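Local structure of reticulocyte binding protein (Streptococcus agalactiae COH1, 3FAW) at residues A[585-590]-A[649-654]; A[642-647]-A[656-661]; A[577-582]-A[596-601]. The protein probably hydrolyses alpha-1,6 glycosidic bonds in pullulan and related branched alpha-glucans, as a secreted, cell-wall-anchored streptococcal pullulanase. All coordinates share one frame; numbering follows the deposited sequence.

Contact 1 (A[585-590]-A[649-654]); sequences SINKDP and LIEAVK
Ile650 opens a type I beta turn, Ile650 to Val653, that rests against the bend between helix 578-586 and helix 590-609; the first of these helices ends in a Schellman motif with Asn587 as its C-prime residue. The contact begins with Ile650 CG2, which lies 4.0 Å from Lys588 O, while the remainder of that side chain heads for Lys584 and Phe659. Glu651 follows at the solvent side, and its OE1 makes a weak, long ion pair with Lys584. Ala652 points its methyl toward the bend: CB sits 3.2 Å from Asn587 O and 3.9 Å from Lys588 CA, a tight fit of methyl against backbone. Val653 then lies across Asp589 at about a right angle, its CG2 meeting Asp589 OD1 at 3.7 Å and Pro590 CD at 3.9 Å. Asp589 is the N-cap of helix 590-609. Its CG stands anti to the backbone N (chi1 -167°), near Val653 CA, and the two oxygens divide the work: OD1 takes the N-H of Lys591 in the new helix, whereas OD2 turns to the opposing segment. The last residue, Lys654, makes a backbone-to-side-chain bond between the segments, its N donating to Asp589 OD2 at 3.3 Å, nearly straight at 164° but arriving from well above the carboxylate plane.

Contact 2 (A[642-647]-A[656-661]); sequences KLPNKA and YPYFIH
Tyr658 holds CG anti to its own carbonyl carbon (chi1 -66°), which puts that atom near Pro644 CG, while His661 has CG wedged between backbone N and carbonyl carbon (chi1 62°), close to Lys646 O. Pro644 lies across the tyrosine at about a right angle and puts CG over one face of the ring in a CH-pi contact, 4.0 Å from the centroid and displaced toward CG and CD1. Farther out, Leu643 CD2 comes within 3.6 Å of Tyr658 OH; that hydroxyl has its polar partner in the backbone N of Val638. Near the root of the tyrosine, Ala647 CB approaches Tyr658 CB and also meets Ile660 CD1 at 3.8 Å, filling the angle between the two side chains.

Lys646 O takes one hydrogen bond, from His661 N at 3.0 Å (155°), and a C-H...O contact from Ile660 CA at 3.5 Å. The same oxygen stands 3.1 Å above the plane of the His661 ring, near its ND1 rim. It is not bonded to that nitrogen, which instead makes a weak hydrogen bond with Thr648 OG1. Ala647 O meets this imidazole at its edge, in the plane. A second C-H...O contact, Ala647 CA to Phe659 O at 3.4 Å, runs in the reverse sense between the strands.

Ala647 and Ile660 form an antiparallel non-hydrogen-bonded pair, entered through a type II turn, Pro644 to Ala647, with Lys646 at positive phi. This is the open end of a short beta hairpin, strands 647-649 and 658-660, set in the long excursion that follows the eighth strand of the TIM barrel.

Contact 3 (A[577-582]-A[596-601]); sequences TLHDVI and DIHRRL
Leu578 and Leu601 meet where helix 578-586 packs on helix 590-609, the two helices that lead from the seventh to the eighth strand of the TIM barrel. The short axes pass 9.6 Å apart at 117°, so the helices are steeply crossed; side chains make most of the contacts, and some reach the opposing backbone. Thr577, just before the first turn, serves as N-cap: its OG1 accepts from Asp580 N. Leu578 then brings CD2 to 3.8 Å from Leu601 CG.

His579 has CG anti to the backbone N (chi1 174°), and the ring end comes near the second helix. There CD2 meets Ile597 CG2 at 3.5 Å and, at the ring edge, His598 CE1 at 3.6 Å; the two imidazoles meet obliquely. The far side of the ring is held by its neighbour in sequence. His579 ND1 donates to Asp580 OD1 at 3.0 Å, almost straight at 171° and in the ring plane, reaching the anti side of the carboxylate. That carboxylate is itself held by Thr626 OG1 and Lys627 N, so the bond probably helps to fix the ring's rotation. Across the way, His598 is tied back to Glu594 O through its ND1.

Ile582 closes the interface with both of its branches. The Ile582 and Ile597 side chains pass one another running opposite ways, their CG2 atoms 3.7 Å apart. Ile582 CG2 also nears the aliphatic part of Arg600, whose NE forms a salt bridge with Asp596 OD2 while NH1 bonds to Ile537 O. The other branch goes deeper, pressing Ile582 CD1 against the helix backbone at Leu601 CA, 3.5 Å away.

How the contacts relate
The six segments come in the order 577-582, 585-590, 596-601, 642-647, 649-654, 656-661. Contact 3 therefore closes before contact 2 opens, while contact 1 interleaves with both. Its centre lies about 13 Å from that of contact 2 and about 12 Å from that of contact 3; the centres of contacts 2 and 3 are about 18 Å apart. Contacts 1 and 3 share helix 578-586, and contacts 1 and 2 share the hairpin region, where Ile650 N probably bonds to Pro657 O. Contact 1, helped by Phe659 packing on Asp580, joins the excursion after barrel strand 614-618 to the helices preceding that strand; contact 3 packs those helices together and contact 2 closes the hairpin.

Contact 1 (A[585-590]-A[649-654])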
loop_
_atom_site.group_PDB
_atom_site.type_symbol
_atom_site.label_atom_id
_atom_site.label_comp_id
_atom_site.label_asym_id
_atom_site.label_seq_id
_atom_site.Cartn_x
_atom_site.Cartn_y
_atom_site.Cartn_z
ATOM N N SER A 585 -8.882 -22.743 -10.360
ATOM C CA SER A 585 -7.709 -23.610 -10.520
ATOM C C SER A 585 -8.070 -25.085 -10.697
ATOM O O SER A 585 -7.468 -25.777 -11.518
ATOM C CB SER A 585 -6.749 -23.431 -9.343
ATOM O OG SER A 585 -6.208 -22.117 -9.335
ATOM N N ILE A 586 -9.053 -25.553 -9.932
ATOM C CA ILE A 586 -9.568 -26.924 -10.067
ATOM C C ILE A 586 -10.677 -27.040 -11.120
ATOM O O ILE A 586 -11.104 -28.149 -11.447
ATOM C CB ILE A 586 -10.094 -27.488 -8.708
ATOM C CG1 ILE A 586 -11.383 -26.786 -8.266
ATOM C CG2 ILE A 586 -9.023 -27.373 -7.633
ATOM C CD1 ILE A 586 -11.866 -27.180 -6.874
ATOM N N ASN A 587 -11.145 -25.900 -11.632
ATOM C CA ASN A 587 -12.243 -25.839 -12.602
ATOM C C ASN A 587 -13.514 -26.547 -12.118
ATOM O O ASN A 587 -13.974 -27.515 -12.729
ATOM C CB ASN A 587 -11.803 -26.392 -13.970
ATOM C CG ASN A 587 -12.839 -26.143 -15.067
ATOM O OD1 ASN A 587 -13.145 -27.031 -15.868
ATOM N ND2 ASN A 587 -13.391 -24.936 -15.093
ATOM N N LYS A 588 -14.074 -26.058 -11.016
ATOM C CA LYS A 588 -15.316 -26.608 -10.474
ATOM C C LYS A 588 -16.327 -25.507 -10.123
ATOM O O LYS A 588 -15.951 -24.395 -9.746
ATOM C CB LYS A 588 -15.016 -27.481 -9.256
ATOM C CG LYS A 588 -14.281 -28.770 -9.608
ATOM C CD LYS A 588 -14.137 -29.685 -8.401
ATOM C CE LYS A 588 -13.541 -31.024 -8.796
ATOM N NZ LYS A 588 -13.477 -31.969 -7.646
ATOM N N ASP A 589 -17.609 -25.833 -10.271
ATOM C CA ASP A 589 -18.700 -24.909 -9.968
ATOM C C ASP A 589 -18.961 -24.933 -8.464
ATOM O O ASP A 589 -19.242 -25.999 -7.913
ATOM C CB ASP A 589 -19.969 -25.321 -10.729
ATOM C CG ASP A 589 -21.050 -24.242 -10.719
ATOM O OD1 ASP A 589 -20.988 -23.309 -9.896
ATOM O OD2 ASP A 589 -21.979 -24.329 -11.550
ATOM N N PRO A 590 -18.848 -23.769 -7.789
ATOM C CA PRO A 590 -19.211 -23.665 -6.367
ATOM C C PRO A 590 -20.642 -24.107 -6.015
ATOM O O PRO A 590 -20.913 -24.411 -4.855
ATOM C CB PRO A 590 -19.033 -22.172 -6.066
ATOM C CG PRO A 590 -18.067 -21.687 -7.077
ATOM C CD PRO A 590 -18.333 -22.487 -8.310
ATOM N N LEU A 649 -13.262 -16.182 -16.385
ATOM C CA LEU A 649 -14.241 -17.226 -16.670
ATOM C C LEU A 649 -13.813 -18.544 -16.038
ATOM O O LEU A 649 -12.674 -18.978 -16.204
ATOM C CB LEU A 649 -14.378 -17.413 -18.185
ATOM C CG LEU A 649 -15.399 -18.435 -18.707
ATOM C CD1 LEU A 649 -16.839 -17.945 -18.514
ATOM C CD2 LEU A 649 -15.123 -18.735 -20.180
ATOM N N ILE A 650 -14.732 -19.168 -15.308
ATOM C CA ILE A 650 -14.569 -20.550 -14.860
ATOM C C ILE A 650 -15.487 -21.412 -15.728
ATOM O O ILE A 650 -16.712 -21.327 -15.630
ATOM C CB ILE A 650 -14.923 -20.724 -13.364
ATOM C CG1 ILE A 650 -13.865 -20.061 -12.479
ATOM C CG2 ILE A 650 -14.998 -22.203 -12.993
ATOM C CD1 ILE A 650 -13.701 -18.583 -12.684
ATOM N N GLU A 651 -14.876 -22.233 -16.579
ATOM C CA GLU A 651 -15.594 -22.988 -17.607
ATOM C C GLU A 651 -16.648 -23.953 -17.051
ATOM O O GLU A 651 -17.675 -24.170 -17.685
ATOM C CB GLU A 651 -14.603 -23.763 -18.495
ATOM C CG GLU A 651 -13.860 -22.906 -19.530
ATOM C CD GLU A 651 -12.633 -22.184 -18.977
ATOM O OE1 GLU A 651 -12.347 -22.291 -17.763
ATOM O OE2 GLU A 651 -11.951 -21.499 -19.772
ATOM N N ALA A 652 -16.394 -24.514 -15.869
ATOM C CA ALA A 652 -17.272 -25.532 -15.277
ATOM C C ALA A 652 -18.565 -24.965 -14.691
ATOM O O ALA A 652 -19.490 -25.721 -14.390
ATOM C CB ALA A 652 -16.517 -26.315 -14.201
ATOM N N VAL A 653 -18.626 -23.647 -14.512
ATOM C CA VAL A 653 -19.811 -23.001 -13.945
ATOM C C VAL A 653 -20.906 -22.835 -15.001
ATOM O O VAL A 653 -20.646 -22.363 -16.110
ATOM C CB VAL A 653 -19.466 -21.628 -13.322
ATOM C CG1 VAL A 653 -20.732 -20.914 -12.860
ATOM C CG2 VAL A 653 -18.493 -21.801 -12.164
ATOM N N LYS A 654 -22.130 -23.221 -14.639
ATOM C CA LYS A 654 -23.271 -23.182 -15.553
ATOM C C LYS A 654 -23.955 -21.813 -15.545
ATOM O O LYS A 654 -24.158 -21.206 -16.600
ATOM C CB LYS A 654 -24.289 -24.263 -15.179
ATOM C CG LYS A 654 -23.740 -25.681 -15.223
ATOM C CD LYS A 654 -24.845 -26.708 -15.011
ATOM C CE LYS A 654 -24.312 -28.129 -15.074
ATOM N NZ LYS A 654 -23.440 -28.448 -13.914
#

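Contact 2 (A[642-647]-A[656-661])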
loop_
_atom_site.group_PDB
_atom_site.type_symbol
_atom_site.label_atom_id
_atom_site.label_comp_id
_atom_site.label_asym_id
_atom_site.label_seq_id
_atom_site.Cartn_x
_atom_site.Cartn_y
_atom_site.Cartn_z
ATOM N N LYS A 642 -17.813 -8.870 -26.060
ATOM C CA LYS A 642 -18.705 -8.350 -25.019
ATOM C C LYS A 642 -18.303 -8.796 -23.607
ATOM O O LYS A 642 -19.134 -8.804 -22.696
ATOM C CB LYS A 642 -20.147 -8.782 -25.310
ATOM C CG LYS A 642 -20.610 -8.472 -26.735
ATOM C CD LYS A 642 -22.096 -8.742 -26.933
ATOM C CE LYS A 642 -22.417 -10.227 -26.856
ATOM N NZ LYS A 642 -23.806 -10.521 -27.310
ATOM N N LEU A 643 -17.031 -9.151 -23.425
ATOM C CA LEU A 643 -16.537 -9.617 -22.126
ATOM C C LEU A 643 -16.697 -8.558 -21.038
ATOM O O LEU A 643 -16.509 -7.366 -21.296
ATOM C CB LEU A 643 -15.060 -10.016 -22.212
ATOM C CG LEU A 643 -14.746 -11.315 -22.951
ATOM C CD1 LEU A 643 -13.251 -11.434 -23.218
ATOM C CD2 LEU A 643 -15.254 -12.520 -22.169
ATOM N N PRO A 644 -17.037 -8.991 -19.810
ATOM C CA PRO A 644 -17.106 -8.057 -18.691
ATOM C C PRO A 644 -15.708 -7.625 -18.267
ATOM O O PRO A 644 -14.753 -8.395 -18.403
ATOM C CB PRO A 644 -17.787 -8.873 -17.588
ATOM C CG PRO A 644 -17.483 -10.280 -17.912
ATOM C CD PRO A 644 -17.362 -10.370 -19.402
ATOM N N ASN A 645 -15.596 -6.402 -17.762
ATOM C CA ASN A 645 -14.298 -5.836 -17.411
ATOM C C ASN A 645 -13.659 -6.557 -16.223
ATOM O O ASN A 645 -14.328 -6.826 -15.223
ATOM C CB ASN A 645 -14.439 -4.344 -17.096
ATOM C CG ASN A 645 -13.100 -3.648 -16.941
ATOM O OD1 ASN A 645 -12.188 -3.842 -17.749
ATOM N ND2 ASN A 645 -12.976 -2.829 -15.899
ATOM N N LYS A 646 -12.371 -6.880 -16.354
ATOM C CA LYS A 646 -11.570 -7.432 -15.255
ATOM C C LYS A 646 -12.155 -8.713 -14.656
ATOM O O LYS A 646 -12.064 -8.942 -13.444
ATOM C CB LYS A 646 -11.381 -6.374 -14.158
ATOM C CG LYS A 646 -10.691 -5.087 -14.625
ATOM C CD LYS A 646 -9.272 -5.344 -15.117
ATOM C CE LYS A 646 -8.534 -4.042 -15.405
ATOM N NZ LYS A 646 -7.147 -4.294 -15.881
ATOM N N ALA A 647 -12.722 -9.555 -15.521
ATOM C CA ALA A 647 -13.404 -10.781 -15.108
ATOM C C ALA A 647 -12.669 -12.030 -15.592
ATOM O O ALA A 647 -11.997 -12.014 -16.628
ATOM C CB ALA A 647 -14.826 -10.785 -15.630
ATOM N N TYR A 656 -23.824 -17.881 -14.109
ATOM C CA TYR A 656 -22.910 -16.824 -13.640
ATOM C C TYR A 656 -21.454 -17.302 -13.544
ATOM O O TYR A 656 -20.928 -17.462 -12.442
ATOM C CB TYR A 656 -23.360 -16.260 -12.288
ATOM C CG TYR A 656 -24.771 -15.717 -12.257
ATOM C CD1 TYR A 656 -25.142 -14.634 -13.049
ATOM C CD2 TYR A 656 -25.729 -16.272 -11.413
ATOM C CE1 TYR A 656 -26.434 -14.127 -13.006
ATOM C CE2 TYR A 656 -27.022 -15.774 -11.365
ATOM C CZ TYR A 656 -27.369 -14.702 -12.162
ATOM O OH TYR A 656 -28.651 -14.205 -12.116
ATOM N N PRO A 657 -20.795 -17.522 -14.699
ATOM C CA PRO A 657 -19.453 -18.109 -14.724
ATOM C C PRO A 657 -18.281 -17.134 -14.534
ATOM O O PRO A 657 -17.140 -17.585 -14.388
ATOM C CB PRO A 657 -19.390 -18.729 -16.119
ATOM C CG PRO A 657 -20.212 -17.816 -16.959
ATOM C CD PRO A 657 -21.286 -17.243 -16.063
ATOM N N TYR A 658 -18.551 -15.828 -14.537
ATOM C CA TYR A 658 -17.494 -14.811 -14.448
ATOM C C TYR A 658 -17.242 -14.352 -13.009
ATOM O O TYR A 658 -18.177 -14.083 -12.260
ATOM C CB TYR A 658 -17.827 -13.608 -15.336
ATOM C CG TYR A 658 -17.822 -13.924 -16.819
ATOM C CD1 TYR A 658 -16.628 -13.990 -17.532
ATOM C CD2 TYR A 658 -19.011 -14.153 -17.509
ATOM C CE1 TYR A 658 -16.619 -14.275 -18.900
ATOM C CE2 TYR A 658 -19.014 -14.440 -18.872
ATOM C CZ TYR A 658 -17.814 -14.498 -19.562
ATOM O OH TYR A 658 -17.807 -14.786 -20.910
ATOM N N PHE A 659 -15.962 -14.279 -12.644
ATOM C CA PHE A 659 -15.517 -13.836 -11.322
ATOM C C PHE A 659 -14.524 -12.682 -11.500
ATOM O O PHE A 659 -13.661 -12.728 -12.375
ATOM C CB PHE A 659 -14.838 -14.987 -10.565
ATOM C CG PHE A 659 -15.736 -16.179 -10.306
ATOM C CD1 PHE A 659 -16.176 -16.466 -9.023
ATOM C CD2 PHE A 659 -16.116 -17.024 -11.341
ATOM C CE1 PHE A 659 -16.989 -17.568 -8.777
ATOM C CE2 PHE A 659 -16.931 -18.124 -11.107
ATOM C CZ PHE A 659 -17.370 -18.396 -9.823
ATOM N N ILE A 660 -14.638 -11.656 -10.661
ATOM C CA ILE A 660 -13.828 -10.444 -10.813
ATOM C C ILE A 660 -12.466 -10.580 -10.131
ATOM O O ILE A 660 -12.387 -10.869 -8.936
ATOM C CB ILE A 660 -14.563 -9.200 -10.265
ATOM C CG1 ILE A 660 -15.924 -9.023 -10.960
ATOM C CG2 ILE A 660 -13.709 -7.950 -10.441
ATOM C CD1 ILE A 660 -15.867 -8.987 -12.484
ATOM N N HIS A 661 -11.404 -10.362 -10.906
ATOM C CA HIS A 661 -10.028 -10.434 -10.405
ATOM C C HIS A 661 -9.411 -9.055 -10.149
ATOM O O HIS A 661 -8.286 -8.961 -9.669
ATOM C CB HIS A 661 -9.135 -11.230 -11.369
ATOM C CG HIS A 661 -9.018 -10.624 -12.733
ATOM N ND1 HIS A 661 -9.797 -11.031 -13.796
ATOM C CD2 HIS A 661 -8.208 -9.648 -13.208
ATOM C CE1 HIS A 661 -9.475 -10.326 -14.866
ATOM N NE2 HIS A 661 -8.517 -9.479 -14.537
#

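Contact 3 (A[577-582]-A[596-601])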
loop_
_atom_site.group_PDB
_atom_site.type_symbol
_atom_site.label_atom_id
_atom_site.label_comp_id
_atom_site.label_asym_id
_atom_site.label_seq_id
_atom_site.Cartn_x
_atom_site.Cartn_y
_atom_site.Cartn_z
ATOM N N THR A 577 -10.043 -13.637 -5.292
ATOM C CA THR A 577 -10.081 -14.061 -3.890
ATOM C C THR A 577 -9.596 -15.511 -3.791
ATOM O O THR A 577 -9.590 -16.241 -4.786
ATOM C CB THR A 577 -11.496 -13.980 -3.262
ATOM O OG1 THR A 577 -12.351 -14.973 -3.842
ATOM C CG2 THR A 577 -12.116 -12.587 -3.436
ATOM N N LEU A 578 -9.197 -15.916 -2.588
ATOM C CA LEU A 578 -8.721 -17.277 -2.350
ATOM C C LEU A 578 -9.753 -18.334 -2.759
ATOM O O LEU A 578 -9.403 -19.349 -3.358
ATOM C CB LEU A 578 -8.346 -17.461 -0.871
ATOM C CG LEU A 578 -7.730 -18.810 -0.490
ATOM C CD1 LEU A 578 -6.561 -19.156 -1.408
ATOM C CD2 LEU A 578 -7.311 -18.795 0.977
ATOM N N HIS A 579 -11.018 -18.092 -2.428
ATOM C CA HIS A 579 -12.113 -18.984 -2.821
ATOM C C HIS A 579 -12.228 -19.101 -4.345
ATOM O O HIS A 579 -12.266 -20.207 -4.899
ATOM C CB HIS A 579 -13.433 -18.465 -2.243
ATOM C CG HIS A 579 -14.637 -19.226 -2.701
ATOM N ND1 HIS A 579 -15.323 -18.908 -3.853
ATOM C CD2 HIS A 579 -15.279 -20.290 -2.162
ATOM C CE1 HIS A 579 -16.332 -19.749 -4.007
ATOM N NE2 HIS A 579 -16.329 -20.595 -2.993
ATOM N N ASP A 580 -12.273 -17.949 -5.010
ATOM C CA ASP A 580 -12.507 -17.887 -6.451
ATOM C C ASP A 580 -11.351 -18.462 -7.272
ATOM O O ASP A 580 -11.578 -19.091 -8.306
ATOM C CB ASP A 580 -12.796 -16.445 -6.888
ATOM C CG ASP A 580 -14.116 -15.906 -6.337
ATOM O OD1 ASP A 580 -14.939 -16.676 -5.802
ATOM O OD2 ASP A 580 -14.337 -14.689 -6.456
ATOM N N VAL A 581 -10.119 -18.243 -6.818
ATOM C CA VAL A 581 -8.936 -18.766 -7.514
ATOM C C VAL A 581 -8.814 -20.285 -7.333
ATOM O O VAL A 581 -8.370 -20.989 -8.237
ATOM C CB VAL A 581 -7.638 -18.051 -7.060
ATOM C CG1 VAL A 581 -7.208 -18.510 -5.660
ATOM C CG2 VAL A 581 -6.526 -18.277 -8.070
ATOM N N ILE A 582 -9.221 -20.789 -6.171
ATOM C CA ILE A 582 -9.297 -22.234 -5.944
ATOM C C ILE A 582 -10.301 -22.883 -6.901
ATOM O O ILE A 582 -9.985 -23.882 -7.542
ATOM C CB ILE A 582 -9.659 -22.570 -4.478
ATOM C CG1 ILE A 582 -8.445 -22.342 -3.573
ATOM C CG2 ILE A 582 -10.138 -24.019 -4.352
ATOM C CD1 ILE A 582 -8.764 -22.363 -2.087
ATOM N N ASP A 596 -15.669 -28.935 -1.222
ATOM C CA ASP A 596 -14.303 -29.252 -1.621
ATOM C C ASP A 596 -13.443 -27.992 -1.666
ATOM O O ASP A 596 -12.318 -27.976 -1.167
ATOM C CB ASP A 596 -14.290 -29.947 -2.984
ATOM C CG ASP A 596 -12.913 -30.449 -3.370
ATOM O OD1 ASP A 596 -12.344 -31.267 -2.616
ATOM O OD2 ASP A 596 -12.398 -30.026 -4.426
ATOM N N ILE A 597 -13.985 -26.938 -2.267
ATOM C CA ILE A 597 -13.286 -25.660 -2.379
ATOM C C ILE A 597 -12.855 -25.156 -0.997
ATOM O O ILE A 597 -11.716 -24.727 -0.828
ATOM C CB ILE A 597 -14.149 -24.600 -3.117
ATOM C CG1 ILE A 597 -14.315 -24.982 -4.597
ATOM C CG2 ILE A 597 -13.509 -23.216 -3.015
ATOM C CD1 ILE A 597 -15.391 -24.193 -5.327
ATOM N N HIS A 598 -13.755 -25.229 -0.014
ATOM C CA HIS A 598 -13.445 -24.783 1.351
ATOM C C HIS A 598 -12.458 -25.707 2.074
ATOM O O HIS A 598 -11.654 -25.242 2.877
ATOM C CB HIS A 598 -14.721 -24.611 2.181
ATOM C CG HIS A 598 -15.464 -23.346 1.883
ATOM N ND1 HIS A 598 -16.168 -23.158 0.714
ATOM C CD2 HIS A 598 -15.607 -22.203 2.595
ATOM C CE1 HIS A 598 -16.714 -21.955 0.718
ATOM N NE2 HIS A 598 -16.390 -21.356 1.849
ATOM N N ARG A 599 -12.516 -27.006 1.790
ATOM C CA ARG A 599 -11.527 -27.941 2.331
ATOM C C ARG A 599 -10.121 -27.538 1.883
ATOM O O ARG A 599 -9.194 -27.510 2.689
ATOM C CB ARG A 599 -11.850 -29.385 1.922
ATOM C CG ARG A 599 -12.955 -30.009 2.757
ATOM C CD ARG A 599 -13.305 -31.415 2.301
ATOM N NE ARG A 599 -14.503 -31.901 2.984
ATOM C CZ ARG A 599 -15.080 -33.083 2.770
ATOM N NH1 ARG A 599 -14.579 -33.935 1.878
ATOM N NH2 ARG A 599 -16.168 -33.415 3.454
ATOM N N ARG A 600 -9.987 -27.192 0.604
ATOM C CA ARG A 600 -8.728 -26.691 0.047
ATOM C C ARG A 600 -8.349 -25.308 0.582
ATOM O O ARG A 600 -7.176 -25.036 0.832
ATOM C CB ARG A 600 -8.802 -26.659 -1.482
ATOM C CG ARG A 600 -8.924 -28.040 -2.107
ATOM C CD ARG A 600 -9.193 -27.958 -3.598
ATOM N NE ARG A 600 -9.298 -29.280 -4.211
ATOM C CZ ARG A 600 -8.265 -30.055 -4.554
ATOM N NH1 ARG A 600 -7.021 -29.665 -4.334
ATOM N NH2 ARG A 600 -8.481 -31.240 -5.115
ATOM N N LEU A 601 -9.342 -24.440 0.754
ATOM C CA LEU A 601 -9.125 -23.103 1.311
ATOM C C LEU A 601 -8.539 -23.189 2.721
ATOM O O LEU A 601 -7.606 -22.457 3.064
ATOM C CB LEU A 601 -10.445 -22.320 1.326
ATOM C CG LEU A 601 -10.398 -20.826 1.658
ATOM C CD1 LEU A 601 -11.651 -20.141 1.132
ATOM C CD2 LEU A 601 -10.251 -20.583 3.154
#